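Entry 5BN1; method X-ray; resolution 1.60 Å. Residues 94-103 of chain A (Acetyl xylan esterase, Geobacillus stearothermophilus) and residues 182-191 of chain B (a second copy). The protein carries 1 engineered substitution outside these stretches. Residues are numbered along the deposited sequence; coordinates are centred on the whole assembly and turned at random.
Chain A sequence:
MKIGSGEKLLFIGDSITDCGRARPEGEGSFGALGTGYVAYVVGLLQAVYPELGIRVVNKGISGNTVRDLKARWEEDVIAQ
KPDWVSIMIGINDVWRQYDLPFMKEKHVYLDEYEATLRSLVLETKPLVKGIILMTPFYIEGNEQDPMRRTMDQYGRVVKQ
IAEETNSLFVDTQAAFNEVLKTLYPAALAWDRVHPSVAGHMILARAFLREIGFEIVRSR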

ATOM      1  N   VAL A  94     -26.450 -15.345  18.828  1.00 10.95           N
ATOM      2  CA  VAL A  94     -27.667 -14.628  18.740  1.00 10.77           C
ATOM      3  C   VAL A  94     -27.737 -13.831  17.426  1.00 11.17           C
ATOM      4  O   VAL A  94     -28.730 -13.861  16.724  1.00 11.47           O
ATOM      5  N   TRP A  95     -26.745 -12.972  17.234  1.00 11.01           N
ATOM      6  CA  TRP A  95     -26.837 -11.961  16.140  1.00 12.38           C
ATOM      7  C   TRP A  95     -27.131 -12.601  14.813  1.00 10.73           C
ATOM      8  O   TRP A  95     -27.925 -12.058  14.057  1.00 12.02           O
ATOM      9  N   ARG A  96     -26.469 -13.701  14.499  1.00 11.96           N
ATOM     10  CA  ARG A  96     -26.735 -14.385  13.239  1.00 12.02           C
ATOM     11  C   ARG A  96     -28.161 -14.701  12.947  1.00 12.42           C
ATOM     12  O   ARG A  96     -28.642 -14.729  11.802  1.00 13.10           O
ATOM     13  N   GLN A  97     -28.906 -15.040  14.013  1.00 11.62           N
ATOM     14  CA  GLN A  97     -30.312 -15.333  13.912  1.00 11.19           C
ATOM     15  C   GLN A  97     -31.160 -14.185  13.364  1.00 13.52           C
ATOM     16  O   GLN A  97     -32.241 -14.326  12.853  1.00 14.90           O
ATOM     17  N   TYR A  98     -30.641 -12.951  13.648  1.00 13.69           N
ATOM     18  CA  TYR A  98     -31.284 -11.711  13.279  1.00 13.45           C
ATOM     19  C   TYR A  98     -30.666 -11.016  12.051  1.00 12.64           C
ATOM     20  O   TYR A  98     -31.487 -10.434  11.304  1.00 14.54           O
ATOM     21  N   ASP A  99     -29.375 -11.117  11.836  1.00 12.25           N
ATOM     22  CA  ASP A  99     -28.743 -10.469  10.646  1.00 12.50           C
ATOM     23  C   ASP A  99     -28.714 -11.350   9.457  1.00 13.96           C
ATOM     24  O   ASP A  99     -28.677 -10.812   8.301  1.00 15.85           O
ATOM     25  N   LEU A 100     -28.745 -12.657   9.620  1.00 14.33           N
ATOM     26  CA  LEU A 100     -28.745 -13.671   8.507  1.00 14.92           C
ATOM     27  C   LEU A 100     -29.842 -14.683   8.849  1.00 14.14           C
ATOM     28  O   LEU A 100     -29.455 -15.842   9.116  1.00 15.76           O
ATOM     29  N   PRO A 101     -31.081 -14.297   8.890  1.00 16.04           N
ATOM     30  CA  PRO A 101     -32.158 -15.124   9.406  1.00 14.97           C
ATOM     31  C   PRO A 101     -32.378 -16.419   8.697  1.00 19.16           C
ATOM     32  O   PRO A 101     -32.899 -17.356   9.325  1.00 21.12           O
ATOM     33  N   PHE A 102     -31.929 -16.442   7.495  1.00 18.55           N
ATOM     34  CA  PHE A 102     -32.184 -17.667   6.640  1.00 20.55           C
ATOM     35  C   PHE A 102     -30.973 -18.521   6.557  1.00 22.62           C
ATOM     36  O   PHE A 102     -31.057 -19.632   5.935  1.00 26.09           O
ATOM     37  N   MET A 103     -29.843 -18.199   7.141  1.00 17.72           N
ATOM     38  CA  MET A 103     -28.624 -19.015   7.040  1.00 18.57           C
ATOM     39  C   MET A 103     -28.533 -19.822   8.342  1.00 19.08           C
ATOM     40  O   MET A 103     -27.714 -19.490   9.206  1.00 20.04           O
TER
ATOM     41  N   THR B 182     -41.145  -8.289   8.338  1.00 17.78           N
ATOM     42  CA  THR B 182     -40.539  -9.553   8.172  1.00 17.51           C
ATOM     43  C   THR B 182     -39.121  -9.662   8.756  1.00 17.91           C
ATOM     44  O   THR B 182     -38.756 -10.603   9.442  1.00 19.73           O
ATOM     45  N   LEU B 183     -38.239  -8.665   8.487  1.00 15.34           N
ATOM     46  CA  LEU B 183     -36.871  -8.744   8.834  1.00 14.26           C
ATOM     47  C   LEU B 183     -36.555  -7.837  10.031  1.00 14.01           C
ATOM     48  O   LEU B 183     -37.159  -6.781  10.181  1.00 15.34           O
ATOM     49  N   TYR B 184     -35.669  -8.290  10.860  1.00 12.61           N
ATOM     50  CA  TYR B 184     -35.140  -7.510  12.003  1.00 11.43           C
ATOM     51  C   TYR B 184     -34.208  -6.470  11.337  1.00 11.68           C
ATOM     52  O   TYR B 184     -33.557  -6.804  10.357  1.00 13.05           O
ATOM     53  N   PRO B 185     -34.027  -5.292  11.951  1.00 12.58           N
ATOM     54  CA  PRO B 185     -33.251  -4.242  11.217  1.00 11.95           C
ATOM     55  C   PRO B 185     -31.865  -4.663  10.853  1.00 12.52           C
ATOM     56  O   PRO B 185     -31.385  -4.303   9.802  1.00 13.65           O
ATOM     57  N   ALA B 186     -31.151  -5.423  11.661  1.00 11.88           N
ATOM     58  CA  ALA B 186     -29.834  -5.828  11.422  1.00 11.46           C
ATOM     59  C   ALA B 186     -29.609  -6.607  10.134  1.00 11.42           C
ATOM     60  O   ALA B 186     -28.496  -6.685   9.603  1.00 12.86           O
ATOM     61  N   ALA B 187     -30.684  -7.230   9.660  1.00 11.64           N
ATOM     62  CA  ALA B 187     -30.648  -7.958   8.413  1.00 11.04           C
ATOM     63  C   ALA B 187     -30.473  -7.035   7.188  1.00 12.63           C
ATOM     64  O   ALA B 187     -30.116  -7.489   6.091  1.00 15.60           O
ATOM     65  N   LEU B 188     -30.875  -5.801   7.388  1.00 12.92           N
ATOM     66  CA  LEU B 188     -30.752  -4.695   6.392  1.00 12.81           C
ATOM     67  C   LEU B 188     -29.614  -3.769   6.688  1.00 12.94           C
ATOM     68  O   LEU B 188     -29.017  -3.221   5.747  1.00 14.69           O
ATOM     69  N   ALA B 189     -29.371  -3.420   7.957  1.00 12.39           N
ATOM     70  CA  ALA B 189     -28.336  -2.452   8.297  1.00 11.98           C
ATOM     71  C   ALA B 189     -27.985  -2.666   9.796  1.00 11.98           C
ATOM     72  O   ALA B 189     -28.808  -2.408  10.698  1.00 12.34           O
ATOM     73  N   TRP B 190     -26.760  -3.076  10.007  1.00 12.39           N
ATOM     74  CA  TRP B 190     -26.245  -3.136  11.393  1.00 11.85           C
ATOM     75  C   TRP B 190     -26.512  -1.851  12.193  1.00 12.73           C
ATOM     76  O   TRP B 190     -26.878  -1.901  13.392  1.00 12.50           O
ATOM     77  N   ASP B 191     -26.213  -0.702  11.557  1.00 11.63           N
ATOM     78  CA  ASP B 191     -26.343   0.581  12.255  1.00 11.64           C
ATOM     79  C   ASP B 191     -27.652   1.261  12.065  1.00 11.75           C
ATOM     80  O   ASP B 191     -27.847   2.366  12.561  1.00 11.84           O
TER

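This is a mainly apolar and aromatic contact, in which the end of a helix in chain A packs against a stretch of chain B around one direct hydrogen bond and two bridging waters. The backbones come closest at A:Asp99 and B:Ala187, whose CA atoms lie 3.9 Å apart. Alanine suits such a place because a lone methyl lets main chains approach: B:Ala187 CA makes a CA-H...O contact with A:Asp99 O at 3.5 Å, while B:Ala187 CB lies 3.5 Å from A:Tyr98 O. B:Ala186 points its CB toward chain A, 3.9 Å from A:Asp99 CB and 3.8 Å from A:Trp95 NE1, at the edge of the indole.

The polar centre is A:Asp99, with chi1 p. B:Trp190 NE1 donates a hydrogen bond to A:Asp99 OD2 at 2.8 Å, nearly in the plane of the indole, where an N-H donor must point. A:Arg96, m at chi1 and chi2 and p at chi3, starts away from chain B, but its guanidinium folds back to grip the same carboxylate: A:Arg96 NE reaches A:Asp99 OD1 and A:Arg96 NH1 reaches A:Asp99 OD2, both at 2.8 Å and both part of a salt bridge. OD2 thus serves both chains, and the arginine balances the charge of the aspartate.

The two tryptophans stack face to face. A:Trp95 (chi1 t) and B:Trp190 (chi1 m) both leave their backbones sideways, yet their ends converge; the six-membered rings have centroids 4.1 Å apart and planes at 21°, with A:Trp95 CZ2 3.5 Å from B:Trp190 CE2. B:Trp190 thus offers a broad face for stacking and an edge N-H for the aspartate.

A second aromatic pair joins A:Tyr98 (chi1 m) to B:Tyr184 (chi1 t), which points toward chain A. The edge of A:Tyr98 meets the face of B:Tyr184, with centroids 5.0 Å apart and planes at 62°, and A:Tyr98 CB approaches B:Tyr184 CD2 to 3.7 Å. Both hydroxyls find hydrogen bonds elsewhere in the structure.

Beyond the helix, A:Pro101 and A:Phe102 (chi1 m) receive B:Leu183 (m, t): B:Leu183 CD2 lies 4.2 Å from A:Pro101 CG and 4.1 Å from A:Phe102 CE2, a branched apolar chain against two apolar rings.

Water 1 donates to A:Tyr98 O and accepts from B:Tyr184 N, each at 2.9 Å; water 2 donates to A:Asp99 O at 2.6 Å and to B:Ala187 O at 2.8 Å, linking two carbonyls that could not bond to each other.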

ATOM      1  CB  VAL A  94     -27.882 -13.743  19.955  1.00 10.32           C
ATOM      2  CG1 VAL A  94     -29.082 -12.904  19.805  1.00 11.39           C
ATOM      3  CG2 VAL A  94     -27.991 -14.628  21.230  1.00 10.84           C
ATOM      4  CB  TRP A  95     -25.550 -11.170  16.091  1.00 12.02           C
ATOM      5  CG  TRP A  95     -25.641  -9.795  15.469  1.00 11.71           C
ATOM      6  CD1 TRP A  95     -26.748  -9.106  15.104  1.00 11.88           C
ATOM      7  CD2 TRP A  95     -24.543  -8.862  15.433  1.00 11.59           C
ATOM      8  NE1 TRP A  95     -26.400  -7.817  14.690  1.00 13.65           N
ATOM      9  CE2 TRP A  95     -25.054  -7.650  14.896  1.00 12.35           C
ATOM     10  CE3 TRP A  95     -23.205  -8.991  15.694  1.00 13.28           C
ATOM     11  CZ2 TRP A  95     -24.208  -6.518  14.764  1.00 12.48           C
ATOM     12  CZ3 TRP A  95     -22.368  -7.911  15.495  1.00 15.63           C
ATOM     13  CH2 TRP A  95     -22.912  -6.694  15.035  1.00 14.85           C
ATOM     14  CB  ARG A  96     -25.809 -15.573  13.028  1.00 11.33           C
ATOM     15  CG  ARG A  96     -24.343 -15.312  12.978  1.00 13.74           C
ATOM     16  CD  ARG A  96     -23.860 -14.485  11.785  1.00 13.57           C
ATOM     17  NE  ARG A  96     -24.001 -13.061  12.095  1.00 14.64           N
ATOM     18  CZ  ARG A  96     -23.184 -12.364  12.868  1.00 15.59           C
ATOM     19  NH1 ARG A  96     -23.436 -11.055  13.079  1.00 15.48           N
ATOM     20  NH2 ARG A  96     -22.174 -12.922  13.535  1.00 16.28           N
ATOM     21  CB  GLN A  97     -30.917 -15.822  15.243  1.00 11.41           C
ATOM     22  CG  GLN A  97     -30.183 -16.996  15.842  1.00 11.52           C
ATOM     23  CD  GLN A  97     -30.664 -17.429  17.185  1.00 11.95           C
ATOM     24  OE1 GLN A  97     -31.933 -17.519  17.396  1.00 15.49           O
ATOM     25  NE2 GLN A  97     -29.763 -17.743  18.084  1.00 12.56           N
ATOM     26  CB  TYR A  98     -31.243 -10.751  14.530  1.00 12.41           C
ATOM     27  CG  TYR A  98     -32.155 -11.299  15.633  1.00 11.05           C
ATOM     28  CD1 TYR A  98     -33.500 -11.131  15.552  1.00 13.50           C
ATOM     29  CD2 TYR A  98     -31.626 -11.972  16.732  1.00 11.78           C
ATOM     30  CE1 TYR A  98     -34.379 -11.655  16.497  1.00 14.10           C
ATOM     31  CE2 TYR A  98     -32.475 -12.516  17.647  1.00 12.87           C
ATOM     32  CZ  TYR A  98     -33.800 -12.352  17.525  1.00 15.34           C
ATOM     33  OH  TYR A  98     -34.734 -12.910  18.431  1.00 17.27           O
ATOM     34  CB  ASP A  99     -27.504  -9.716  10.946  1.00 13.55           C
ATOM     35  CG  ASP A  99     -26.266 -10.528  11.129  1.00 13.96           C
ATOM     36  OD1 ASP A  99     -26.400 -11.811  11.230  1.00 13.07           O
ATOM     37  OD2 ASP A  99     -25.130  -9.990  11.120  1.00 14.58           O
ATOM     38  CB  LEU A 100     -27.371 -14.241   8.372  1.00 15.13           C
ATOM     39  CG  LEU A 100     -26.277 -13.325   7.878  1.00 16.21           C
ATOM     40  CD1 LEU A 100     -24.906 -13.919   7.958  1.00 18.94           C
ATOM     41  CD2 LEU A 100     -26.602 -12.792   6.427  1.00 17.55           C
ATOM     42  CB  PRO A 101     -33.395 -14.249   9.415  1.00 16.53           C
ATOM     43  CG  PRO A 101     -33.101 -13.159   8.428  1.00 18.79           C
ATOM     44  CD  PRO A 101     -31.630 -12.947   8.548  1.00 16.12           C
ATOM     45  CB  PHE A 102     -32.732 -17.185   5.297  1.00 21.69           C
ATOM     46  CG  PHE A 102     -34.001 -16.334   5.491  1.00 23.54           C
ATOM     47  CD1 PHE A 102     -35.087 -16.816   6.179  1.00 31.20           C
ATOM     48  CD2 PHE A 102     -34.034 -15.083   5.009  1.00 31.64           C
ATOM     49  CE1 PHE A 102     -36.221 -16.018   6.348  1.00 34.48           C
ATOM     50  CE2 PHE A 102     -35.127 -14.286   5.197  1.00 27.27           C
ATOM     51  CZ  PHE A 102     -36.186 -14.738   5.868  1.00 28.65           C
ATOM     52  CB  MET A 103     -27.416 -18.258   6.815  1.00 22.38           C
ATOM     53  CG  MET A 103     -27.390 -17.577   5.411  1.00 28.54           C
ATOM     54  SD  MET A 103     -25.882 -16.623   5.093  1.00 30.01           S
ATOM     55  CE  MET A 103     -24.538 -17.785   5.136  1.00 33.33           C
TER
ATOM     56  CB  THR B 182     -40.453  -9.916   6.656  1.00 18.76           C
ATOM     57  OG1 THR B 182     -41.782  -9.999   6.103  1.00 23.43           O
ATOM     58  CG2 THR B 182     -39.767 -11.152   6.428  1.00 19.24           C
ATOM     59  CB  LEU B 183     -36.011  -8.186   7.693  1.00 15.27           C
ATOM     60  CG  LEU B 183     -36.050  -9.000   6.402  1.00 17.77           C
ATOM     61  CD1 LEU B 183     -35.163  -8.280   5.385  1.00 18.35           C
ATOM     62  CD2 LEU B 183     -35.686 -10.426   6.605  1.00 18.72           C
ATOM     63  CB  TYR B 184     -34.407  -8.381  13.019  1.00 12.26           C
ATOM     64  CG  TYR B 184     -33.892  -7.684  14.200  1.00 12.20           C
ATOM     65  CD1 TYR B 184     -34.689  -7.369  15.249  1.00 12.40           C
ATOM     66  CD2 TYR B 184     -32.552  -7.349  14.267  1.00 11.38           C
ATOM     67  CE1 TYR B 184     -34.236  -6.634  16.301  1.00 11.83           C
ATOM     68  CE2 TYR B 184     -32.054  -6.656  15.340  1.00 13.02           C
ATOM     69  CZ  TYR B 184     -32.885  -6.277  16.326  1.00 11.55           C
ATOM     70  OH  TYR B 184     -32.319  -5.568  17.405  1.00 12.46           O
ATOM     71  CB  PRO B 185     -33.224  -3.149  12.274  1.00 12.53           C
ATOM     72  CG  PRO B 185     -34.588  -3.181  12.850  1.00 12.86           C
ATOM     73  CD  PRO B 185     -34.741  -4.666  13.079  1.00 13.64           C
ATOM     74  CB  ALA B 186     -29.271  -6.599  12.580  1.00 12.69           C
ATOM     75  CB  ALA B 187     -31.818  -8.848   8.215  1.00 13.11           C
ATOM     76  CB  LEU B 188     -32.019  -3.866   6.328  1.00 12.08           C
ATOM     77  CG  LEU B 188     -33.269  -4.607   5.782  1.00 14.97           C
ATOM     78  CD1 LEU B 188     -34.549  -3.876   6.047  1.00 19.49           C
ATOM     79  CD2 LEU B 188     -33.118  -4.792   4.252  1.00 20.67           C
ATOM     80  CB  ALA B 189     -28.920  -1.059   8.144  1.00 13.88           C
ATOM     81  CB  TRP B 190     -24.807  -3.502  11.491  1.00 11.26           C
ATOM     82  CG  TRP B 190     -24.481  -4.996  11.363  1.00 11.98           C
ATOM     83  CD1 TRP B 190     -25.328  -6.030  11.076  1.00 12.50           C
ATOM     84  CD2 TRP B 190     -23.178  -5.537  11.523  1.00 13.25           C
ATOM     85  NE1 TRP B 190     -24.589  -7.195  11.116  1.00 13.51           N
ATOM     86  CE2 TRP B 190     -23.296  -6.925  11.447  1.00 14.66           C
ATOM     87  CE3 TRP B 190     -21.934  -4.975  11.896  1.00 14.79           C
ATOM     88  CZ2 TRP B 190     -22.164  -7.739  11.636  1.00 14.37           C
ATOM     89  CZ3 TRP B 190     -20.843  -5.802  12.067  1.00 16.47           C
ATOM     90  CH2 TRP B 190     -20.984  -7.155  11.868  1.00 16.74           C
ATOM     91  CB  ASP B 191     -25.195   1.500  11.846  1.00 12.08           C
ATOM     92  CG  ASP B 191     -25.266   1.978  10.460  1.00 13.67           C
ATOM     93  OD1 ASP B 191     -26.243   1.805   9.745  1.00 13.42           O
ATOM     94  OD2 ASP B 191     -24.203   2.500   9.970  1.00 14.72           O
TER
HETATM   95  O   HOH W   1     -34.223 -10.763  10.547  1.00 15.14           O
HETATM   96  O   HOH W   2     -29.286 -10.111   5.847  1.00 22.70           O